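Local coordinates for protein putative metalloprotease II (Bacteroides fragilis, PDB 4ON1) that binds a zinc ion and probably acts as an extracellular metalloendopeptidase, cleaving peptide bonds within protein substrates, at residues A[66-71]-A[90-95]; A[107-112]-A[215-220]. All coordinates share one frame; numbering follows the deposited sequence.

Contact 1: residues A[66-71]-A[90-95]; sequences IEESNR and QSYATI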
ATOM      1  N   ILE A  66       6.105  -1.164  10.571  1.00 14.53           N
ATOM      2  CA  ILE A  66       5.461  -2.264   9.865  1.00 12.36           C
ATOM      3  C   ILE A  66       5.965  -3.600  10.398  1.00 18.64           C
ATOM      4  O   ILE A  66       7.175  -3.826  10.502  1.00 15.88           O
ATOM      5  CB  ILE A  66       5.716  -2.207   8.344  1.00 11.14           C
ATOM      6  CG1 ILE A  66       5.322  -0.836   7.777  1.00 14.59           C
ATOM      7  CG2 ILE A  66       4.977  -3.339   7.629  1.00  9.70           C
ATOM      8  CD1 ILE A  66       5.733  -0.648   6.325  1.00 10.37           C
ATOM      9  N   GLU A  67       5.035  -4.476  10.754  1.00 17.16           N
ATOM     10  CA  GLU A  67       5.384  -5.815  11.205  1.00 11.70           C
ATOM     11  C   GLU A  67       4.866  -6.833  10.209  1.00 14.58           C
ATOM     12  O   GLU A  67       3.670  -6.889   9.927  1.00 14.45           O
ATOM     13  CB  GLU A  67       4.815  -6.085  12.595  1.00 23.98           C
ATOM     14  CG  GLU A  67       4.960  -7.521  13.056  1.00 44.29           C
ATOM     15  CD  GLU A  67       4.030  -7.853  14.213  1.00 63.34           C
ATOM     16  OE1 GLU A  67       3.613  -6.919  14.936  1.00 73.57           O
ATOM     17  OE2 GLU A  67       3.699  -9.047  14.385  1.00 57.94           O
ATOM     18  N   GLU A  68       5.793  -7.610   9.661  1.00 13.20           N
ATOM     19  CA  GLU A  68       5.510  -8.613   8.644  1.00 19.00           C
ATOM     20  C   GLU A  68       6.224  -9.913   9.031  1.00 17.53           C
ATOM     21  O   GLU A  68       7.453  -9.935   9.164  1.00 18.16           O
ATOM     22  CB  GLU A  68       5.982  -8.108   7.278  1.00 13.22           C
ATOM     23  CG  GLU A  68       5.893  -9.087   6.124  1.00 24.88           C
ATOM     24  CD  GLU A  68       6.684  -8.597   4.918  1.00 30.87           C
ATOM     25  OE1 GLU A  68       6.152  -7.763   4.146  1.00 23.38           O
ATOM     26  OE2 GLU A  68       7.855  -9.024   4.756  1.00 18.76           O
ATOM     27  N   SER A  69       5.457 -10.977   9.249  1.00 17.63           N
ATOM     28  CA  SER A  69       6.017 -12.236   9.755  1.00 24.36           C
ATOM     29  C   SER A  69       6.867 -12.011  10.997  1.00 24.18           C
ATOM     30  O   SER A  69       7.977 -12.542  11.105  1.00 27.81           O
ATOM     31  CB  SER A  69       6.863 -12.922   8.680  1.00 28.53           C
ATOM     32  OG  SER A  69       6.083 -13.211   7.533  1.00 37.00           O
ATOM     33  N   ASN A  70       6.344 -11.202  11.915  1.00 22.27           N
ATOM     34  CA  ASN A  70       7.050 -10.804  13.132  1.00 25.01           C
ATOM     35  C   ASN A  70       8.417 -10.180  12.869  1.00 20.29           C
ATOM     36  O   ASN A  70       9.325 -10.309  13.692  1.00 24.70           O
ATOM     37  CB  ASN A  70       7.220 -12.005  14.062  1.00 36.91           C
ATOM     38  CG  ASN A  70       5.908 -12.692  14.357  1.00 57.96           C
ATOM     39  OD1 ASN A  70       5.044 -12.144  15.043  1.00 57.11           O
ATOM     40  ND2 ASN A  70       5.753 -13.907  13.841  1.00 62.22           N
ATOM     41  N   ARG A  71       8.562  -9.506  11.730  1.00 15.19           N
ATOM     42  CA  ARG A  71       9.812  -8.818  11.414  1.00 20.07           C
ATOM     43  C   ARG A  71       9.515  -7.412  10.915  1.00 20.42           C
ATOM     44  O   ARG A  71       8.489  -7.188  10.274  1.00 15.28           O
ATOM     45  CB  ARG A  71      10.607  -9.573  10.354  1.00 16.53           C
ATOM     46  CG  ARG A  71      11.091 -10.967  10.753  1.00 21.35           C
ATOM     47  CD  ARG A  71      12.162 -10.934  11.824  1.00 31.94           C
ATOM     48  NE  ARG A  71      12.658 -12.279  12.113  1.00 42.21           N
ATOM     49  CZ  ARG A  71      12.208 -13.054  13.094  1.00 45.62           C
ATOM     50  NH1 ARG A  71      11.220 -12.635  13.873  1.00 37.78           N
ATOM     51  NH2 ARG A  71      12.730 -14.260  13.278  1.00 47.84           N
ATOM     52  N   GLN A  90      13.003  -8.228   4.971  1.00 14.46           N
ATOM     53  CA  GLN A  90      14.026  -9.260   5.030  1.00 23.57           C
ATOM     54  C   GLN A  90      13.872 -10.269   3.888  1.00 22.40           C
ATOM     55  O   GLN A  90      14.809 -11.000   3.579  1.00 17.70           O
ATOM     56  CB  GLN A  90      13.993  -9.970   6.389  1.00 18.82           C
ATOM     57  CG  GLN A  90      14.472  -9.072   7.522  1.00 25.94           C
ATOM     58  CD  GLN A  90      14.439  -9.746   8.874  1.00 36.04           C
ATOM     59  OE1 GLN A  90      14.300 -10.966   8.973  1.00 44.32           O
ATOM     60  NE2 GLN A  90      14.588  -8.952   9.929  1.00 27.54           N
ATOM     61  N   SER A  91      12.704 -10.279   3.247  1.00 12.62           N
ATOM     62  CA  SER A  91      12.392 -11.246   2.186  1.00 21.76           C
ATOM     63  C   SER A  91      12.360 -10.644   0.780  1.00 18.54           C
ATOM     64  O   SER A  91      12.373 -11.367  -0.221  1.00 13.83           O
ATOM     65  CB  SER A  91      11.043 -11.905   2.463  1.00 23.25           C
ATOM     66  OG  SER A  91      11.035 -12.506   3.740  1.00 36.91           O
ATOM     67  N   TYR A  92      12.263  -9.324   0.701  1.00  9.49           N
ATOM     68  CA  TYR A  92      12.157  -8.668  -0.590  1.00 13.34           C
ATOM     69  C   TYR A  92      12.482  -7.190  -0.430  1.00 20.47           C
ATOM     70  O   TYR A  92      12.526  -6.674   0.685  1.00 12.88           O
ATOM     71  CB  TYR A  92      10.746  -8.848  -1.172  1.00  8.91           C
ATOM     72  CG  TYR A  92       9.700  -8.203  -0.299  1.00 13.28           C
ATOM     73  CD1 TYR A  92       9.387  -6.853  -0.441  1.00 16.78           C
ATOM     74  CD2 TYR A  92       9.059  -8.928   0.696  1.00 14.60           C
ATOM     75  CE1 TYR A  92       8.455  -6.253   0.364  1.00 15.78           C
ATOM     76  CE2 TYR A  92       8.120  -8.337   1.511  1.00 12.09           C
ATOM     77  CZ  TYR A  92       7.827  -6.995   1.338  1.00 15.04           C
ATOM     78  OH  TYR A  92       6.906  -6.381   2.141  1.00 16.18           O
ATOM     79  N   ALA A  93      12.672  -6.504  -1.548  1.00 10.09           N
ATOM     80  CA  ALA A  93      12.835  -5.058  -1.521  1.00 13.11           C
ATOM     81  C   ALA A  93      12.257  -4.497  -2.797  1.00 17.44           C
ATOM     82  O   ALA A  93      12.155  -5.207  -3.803  1.00 15.91           O
ATOM     83  CB  ALA A  93      14.306  -4.662  -1.370  1.00  9.45           C
ATOM     84  N   THR A  94      11.843  -3.236  -2.753  1.00 11.49           N
ATOM     85  CA  THR A  94      11.261  -2.600  -3.929  1.00 14.94           C
ATOM     86  C   THR A  94      11.726  -1.165  -4.036  1.00 15.49           C
ATOM     87  O   THR A  94      12.095  -0.549  -3.043  1.00 15.52           O
ATOM     88  CB  THR A  94       9.708  -2.581  -3.896  1.00 25.98           C
ATOM     89  OG1 THR A  94       9.266  -1.677  -2.878  1.00 35.79           O
ATOM     90  CG2 THR A  94       9.139  -3.972  -3.643  1.00 24.70           C
ATOM     91  N   ILE A  95      11.680  -0.645  -5.254  1.00 17.02           N
ATOM     92  CA  ILE A  95      11.844   0.767  -5.530  1.00 16.93           C
ATOM     93  C   ILE A  95      10.721   1.170  -6.455  1.00 26.55           C
ATOM     94  O   ILE A  95      10.417   0.456  -7.412  1.00 20.49           O
ATOM     95  CB  ILE A  95      13.189   1.103  -6.215  1.00 28.92           C
ATOM     96  CG1 ILE A  95      14.378   0.732  -5.336  1.00 31.58           C
ATOM     97  CG2 ILE A  95      13.260   2.591  -6.538  1.00 32.44           C
ATOM     98  CD1 ILE A  95      15.685   1.313  -5.852  1.00 38.60           C
TER
HETATM   99  O   HOH W   1       7.790 -11.447   3.782  1.00 42.45           O
HETATM  100  O   HOH W   2      15.206 -12.557  11.091  1.00 39.81           O
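Two first torsions bring Glu68 and Tyr92 together: CG of Glu68 stands anti to the backbone N (chi1 174°) with the chain extended beyond it, while CG of Tyr92 lies between its own N and carbonyl carbon (chi1 63°). The two side chains therefore reach for each other from opposite directions. Tyr92 OH donates to the syn lone pair of Glu68 OE1, at 2.5 Å. OE1 sits at the ring edge, in its plane, yet the carboxylate is turned 37° from that plane. A water lies 2.6 Å from Glu68 OE2, to which it donates; the same oxygen bonds Ser89 OG, and Tyr92 OH has Thr221 OG1 of helix 217-230 as a second partner.

Nearer the surface, Arg71 bends at chi2 and passes its aliphatic stem obliquely across the Gln90 amide, with Arg71 CD 3.6 Å from Gln90 OE1. A second water joins the pair, accepting from Arg71 NE and donating to Gln90 OE1, each at 2.8 Å.

Glu68 and Arg71 flank the two-residue turn of a beta hairpin, closed by a reciprocal pair of backbone bonds, so the hairpin end meets the loop before strand 92-99 and its first residue through side chains and water. With a hydroxyl and a water donating to its two oxygens, the Glu68 carboxylate is probably stabilised as the anion.

Contact 2: residues A[107-112]-A[215-220]; sequences IVYKDK and SLEHDI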
ATOM      1  N   ILE A 107      11.070  -4.810  -8.408  1.00 12.95           N
ATOM      2  CA  ILE A 107      10.788  -5.765  -7.343  1.00  9.82           C
ATOM      3  C   ILE A 107      11.871  -6.847  -7.289  1.00 17.94           C
ATOM      4  O   ILE A 107      12.177  -7.481  -8.305  1.00 14.16           O
ATOM      5  CB  ILE A 107       9.392  -6.411  -7.552  1.00 18.13           C
ATOM      6  CG1 ILE A 107       8.306  -5.326  -7.601  1.00 17.05           C
ATOM      7  CG2 ILE A 107       9.099  -7.467  -6.489  1.00 14.90           C
ATOM      8  CD1 ILE A 107       7.075  -5.723  -8.418  1.00 26.32           C
ATOM      9  N   VAL A 108      12.465  -7.031  -6.114  1.00 12.20           N
ATOM     10  CA  VAL A 108      13.467  -8.070  -5.899  1.00 16.94           C
ATOM     11  C   VAL A 108      13.145  -8.887  -4.652  1.00 20.46           C
ATOM     12  O   VAL A 108      12.961  -8.337  -3.575  1.00 18.14           O
ATOM     13  CB  VAL A 108      14.899  -7.469  -5.766  1.00 20.85           C
ATOM     14  CG1 VAL A 108      15.393  -6.971  -7.095  1.00 29.60           C
ATOM     15  CG2 VAL A 108      14.932  -6.322  -4.754  1.00 16.88           C
ATOM     16  N   TYR A 109      13.089 -10.208  -4.811  1.00 13.04           N
ATOM     17  CA  TYR A 109      12.896 -11.126  -3.690  1.00 19.59           C
ATOM     18  C   TYR A 109      14.191 -11.845  -3.349  1.00 18.04           C
ATOM     19  O   TYR A 109      14.961 -12.188  -4.238  1.00 19.85           O
ATOM     20  CB  TYR A 109      11.807 -12.149  -4.014  1.00 12.38           C
ATOM     21  CG  TYR A 109      10.410 -11.656  -3.718  1.00 17.31           C
ATOM     22  CD1 TYR A 109       9.820 -10.664  -4.491  1.00  9.66           C
ATOM     23  CD2 TYR A 109       9.680 -12.195  -2.668  1.00 16.23           C
ATOM     24  CE1 TYR A 109       8.540 -10.214  -4.215  1.00 17.01           C
ATOM     25  CE2 TYR A 109       8.404 -11.763  -2.393  1.00 11.95           C
ATOM     26  CZ  TYR A 109       7.840 -10.770  -3.167  1.00 14.54           C
ATOM     27  OH  TYR A 109       6.570 -10.342  -2.887  1.00 16.57           O
ATOM     28  N   LYS A 110      14.440 -12.068  -2.062  1.00 18.24           N
ATOM     29  CA  LYS A 110      15.684 -12.713  -1.661  1.00 15.77           C
ATOM     30  C   LYS A 110      15.732 -14.166  -2.116  1.00 18.90           C
ATOM     31  O   LYS A 110      16.753 -14.641  -2.626  1.00 17.05           O
ATOM     32  CB  LYS A 110      15.886 -12.636  -0.150  1.00 16.69           C
ATOM     33  CG  LYS A 110      17.182 -13.299   0.291  1.00 24.70           C
ATOM     34  CD  LYS A 110      17.474 -13.092   1.769  1.00 39.79           C
ATOM     35  CE  LYS A 110      16.337 -13.594   2.630  1.00 46.90           C
ATOM     36  NZ  LYS A 110      16.646 -13.457   4.084  1.00 55.46           N
ATOM     37  N   ASP A 111      14.621 -14.864  -1.939  1.00 17.56           N
ATOM     38  CA  ASP A 111      14.548 -16.279  -2.286  1.00 20.35           C
ATOM     39  C   ASP A 111      14.278 -16.449  -3.782  1.00 24.71           C
ATOM     40  O   ASP A 111      13.284 -15.939  -4.299  1.00 22.70           O
ATOM     41  CB  ASP A 111      13.462 -16.968  -1.459  1.00 19.66           C
ATOM     42  CG  ASP A 111      13.323 -18.440  -1.792  1.00 34.91           C
ATOM     43  OD1 ASP A 111      14.006 -19.262  -1.144  1.00 55.36           O
ATOM     44  OD2 ASP A 111      12.541 -18.771  -2.709  1.00 51.34           O
ATOM     45  N   LYS A 112      15.173 -17.153  -4.474  1.00 15.49           N
ATOM     46  CA  LYS A 112      15.056 -17.312  -5.923  1.00 22.64           C
ATOM     47  C   LYS A 112      13.758 -17.998  -6.349  1.00 23.77           C
ATOM     48  O   LYS A 112      13.137 -17.590  -7.333  1.00 25.36           O
ATOM     49  CB  LYS A 112      16.243 -18.109  -6.478  1.00 39.88           C
ATOM     50  CG  LYS A 112      16.053 -18.500  -7.941  1.00 61.98           C
ATOM     51  CD  LYS A 112      17.269 -19.158  -8.576  1.00 79.01           C
ATOM     52  CE  LYS A 112      17.057 -19.324 -10.083  1.00 75.58           C
ATOM     53  NZ  LYS A 112      18.309 -19.653 -10.821  1.00 75.57           N
ATOM     54  N   SER A 215      -2.763 -12.303  -1.993  1.00 16.24           N
ATOM     55  CA  SER A 215      -2.064 -11.029  -1.792  1.00 14.76           C
ATOM     56  C   SER A 215      -0.556 -11.253  -1.741  1.00 22.77           C
ATOM     57  O   SER A 215      -0.080 -12.065  -0.947  1.00 17.00           O
ATOM     58  CB  SER A 215      -2.529 -10.347  -0.506  1.00 16.97           C
ATOM     59  OG  SER A 215      -3.782  -9.717  -0.694  1.00 16.80           O
ATOM     60  N   LEU A 216       0.189 -10.538  -2.583  1.00 15.04           N
ATOM     61  CA  LEU A 216       1.639 -10.682  -2.621  1.00 17.75           C
ATOM     62  C   LEU A 216       2.299  -9.811  -1.556  1.00 21.89           C
ATOM     63  O   LEU A 216       1.864  -8.689  -1.316  1.00 12.75           O
ATOM     64  CB  LEU A 216       2.174 -10.320  -4.007  1.00 19.34           C
ATOM     65  CG  LEU A 216       1.532 -11.044  -5.192  1.00 22.79           C
ATOM     66  CD1 LEU A 216       2.197 -10.620  -6.512  1.00 19.85           C
ATOM     67  CD2 LEU A 216       1.583 -12.563  -5.006  1.00 15.17           C
ATOM     68  N   GLU A 217       3.359 -10.330  -0.935  1.00 13.04           N
ATOM     69  CA  GLU A 217       4.031  -9.635   0.163  1.00 18.58           C
ATOM     70  C   GLU A 217       4.383  -8.182  -0.164  1.00 18.77           C
ATOM     71  O   GLU A 217       4.040  -7.274   0.596  1.00 13.69           O
ATOM     72  CB  GLU A 217       5.303 -10.401   0.561  1.00 21.05           C
ATOM     73  CG  GLU A 217       5.066 -11.857   0.941  1.00 32.19           C
ATOM     74  CD  GLU A 217       5.196 -12.795  -0.241  1.00 35.65           C
ATOM     75  OE1 GLU A 217       4.346 -12.699  -1.149  1.00 25.96           O
ATOM     76  OE2 GLU A 217       6.145 -13.612  -0.281  1.00 23.70           O
ATOM     77  N   HIS A 218       5.041  -7.957  -1.299  1.00 13.38           N
ATOM     78  CA  HIS A 218       5.463  -6.609  -1.672  1.00 13.56           C
ATOM     79  C   HIS A 218       4.285  -5.713  -2.055  1.00 12.80           C
ATOM     80  O   HIS A 218       4.364  -4.496  -1.924  1.00 15.53           O
ATOM     81  CB  HIS A 218       6.457  -6.657  -2.832  1.00 15.02           C
ATOM     82  CG  HIS A 218       5.830  -7.036  -4.132  1.00 21.35           C
ATOM     83  ND1 HIS A 218       5.580  -8.345  -4.483  1.00 15.89           N
ATOM     84  CD2 HIS A 218       5.367  -6.275  -5.152  1.00 15.79           C
ATOM     85  CE1 HIS A 218       5.009  -8.376  -5.673  1.00 22.73           C
ATOM     86  NE2 HIS A 218       4.865  -7.132  -6.101  1.00 23.75           N
ATOM     87  N   ASP A 219       3.205  -6.304  -2.560  1.00 16.28           N
ATOM     88  CA  ASP A 219       2.003  -5.521  -2.853  1.00 14.30           C
ATOM     89  C   ASP A 219       1.400  -4.928  -1.578  1.00 16.32           C
ATOM     90  O   ASP A 219       0.986  -3.771  -1.559  1.00 18.31           O
ATOM     91  CB  ASP A 219       0.946  -6.372  -3.564  1.00 12.09           C
ATOM     92  CG  ASP A 219       1.207  -6.506  -5.055  1.00 28.17           C
ATOM     93  OD1 ASP A 219       1.827  -5.588  -5.639  1.00 27.72           O
ATOM     94  OD2 ASP A 219       0.777  -7.520  -5.644  1.00 23.92           O
ATOM     95  N   ILE A 220       1.354  -5.727  -0.517  1.00 12.26           N
ATOM     96  CA  ILE A 220       0.790  -5.262   0.746  1.00 13.34           C
ATOM     97  C   ILE A 220       1.550  -4.046   1.262  1.00 12.03           C
ATOM     98  O   ILE A 220       0.947  -3.045   1.659  1.00 12.93           O
ATOM     99  CB  ILE A 220       0.800  -6.383   1.800  1.00 15.25           C
ATOM    100  CG1 ILE A 220      -0.079  -7.543   1.320  1.00 15.57           C
ATOM    101  CG2 ILE A 220       0.294  -5.871   3.142  1.00 12.23           C
ATOM    102  CD1 ILE A 220      -0.004  -8.783   2.199  1.00 17.52           C
TER
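Tyr109 and Ile107, on alternate positions of strand 102-109, pack against His218 in the first turn of helix 217-230, a plain case of a helix end laid on a beta strand. The strand belongs to the N-terminal fragilysin-type region. The helix lies in the connection between strands 201-209 and 240-248, which pair in parallel, a place consistent with the backing helix of metzincin-like proteases.

The polar bond comes first. Tyr109 OH and His218 ND1 are 2.7 Å apart, and either could be the donor. The hydroxyl lies in the imidazole plane, at its edge, and ND1 in turn lies near the phenol plane; the two rings nevertheless stand almost perpendicular, at 88°. Since His218 NE2 is hydrogen-bonded to Tyr122 OH of helix 112-126, both nitrogens of this buried ring are engaged by tyrosine hydroxyls, which fixes its rotation.

Apolar contact covers the imidazole from one face. Ile107 CG2 makes a CH-pi contact, 4.0 Å from the centroid of the His218 ring and 6° off its normal, while Ile107 CD1 comes over the rim from the same side, 3.5 Å from NE2 of the same ring.

Charge enters at the other edge of the phenol. Glu217, bent at chi2, brings its carboxylate to that edge, its plane turned 67° from the ring, but its stronger tie is a salt bridge from OE1 to Arg114. Beside the phenol edge, in a contact and not a bond, Glu217 OE2 lies 3.6 Å from Tyr109 CE2, near the plane of the ring.

How the contacts relate
Contact 1 closes along the chain before contact 2 opens, and their centres lie about 9 Å apart. Strands 92-99 and 102-109, which supply one segment to each, are successive antiparallel neighbours, with a probable hydrogen bond from Ala93 N to Val108 O (2.7 Å). The rings of Tyr92 and Tyr109 meet between the two sites, and both tyrosines direct their hydroxyls to helix 217-230. The start of that helix lies in contact 2; its Thr221 is an outside partner of contact 1. Segment 66-71 spans the end of strand 52-68, which pairs in parallel with 240-248, and the turn into strand 71-78. Contact 1 lies within the N-terminal fragilysin-type region, whereas contact 2 ties that region to helix 217-230, both away from the zinc site.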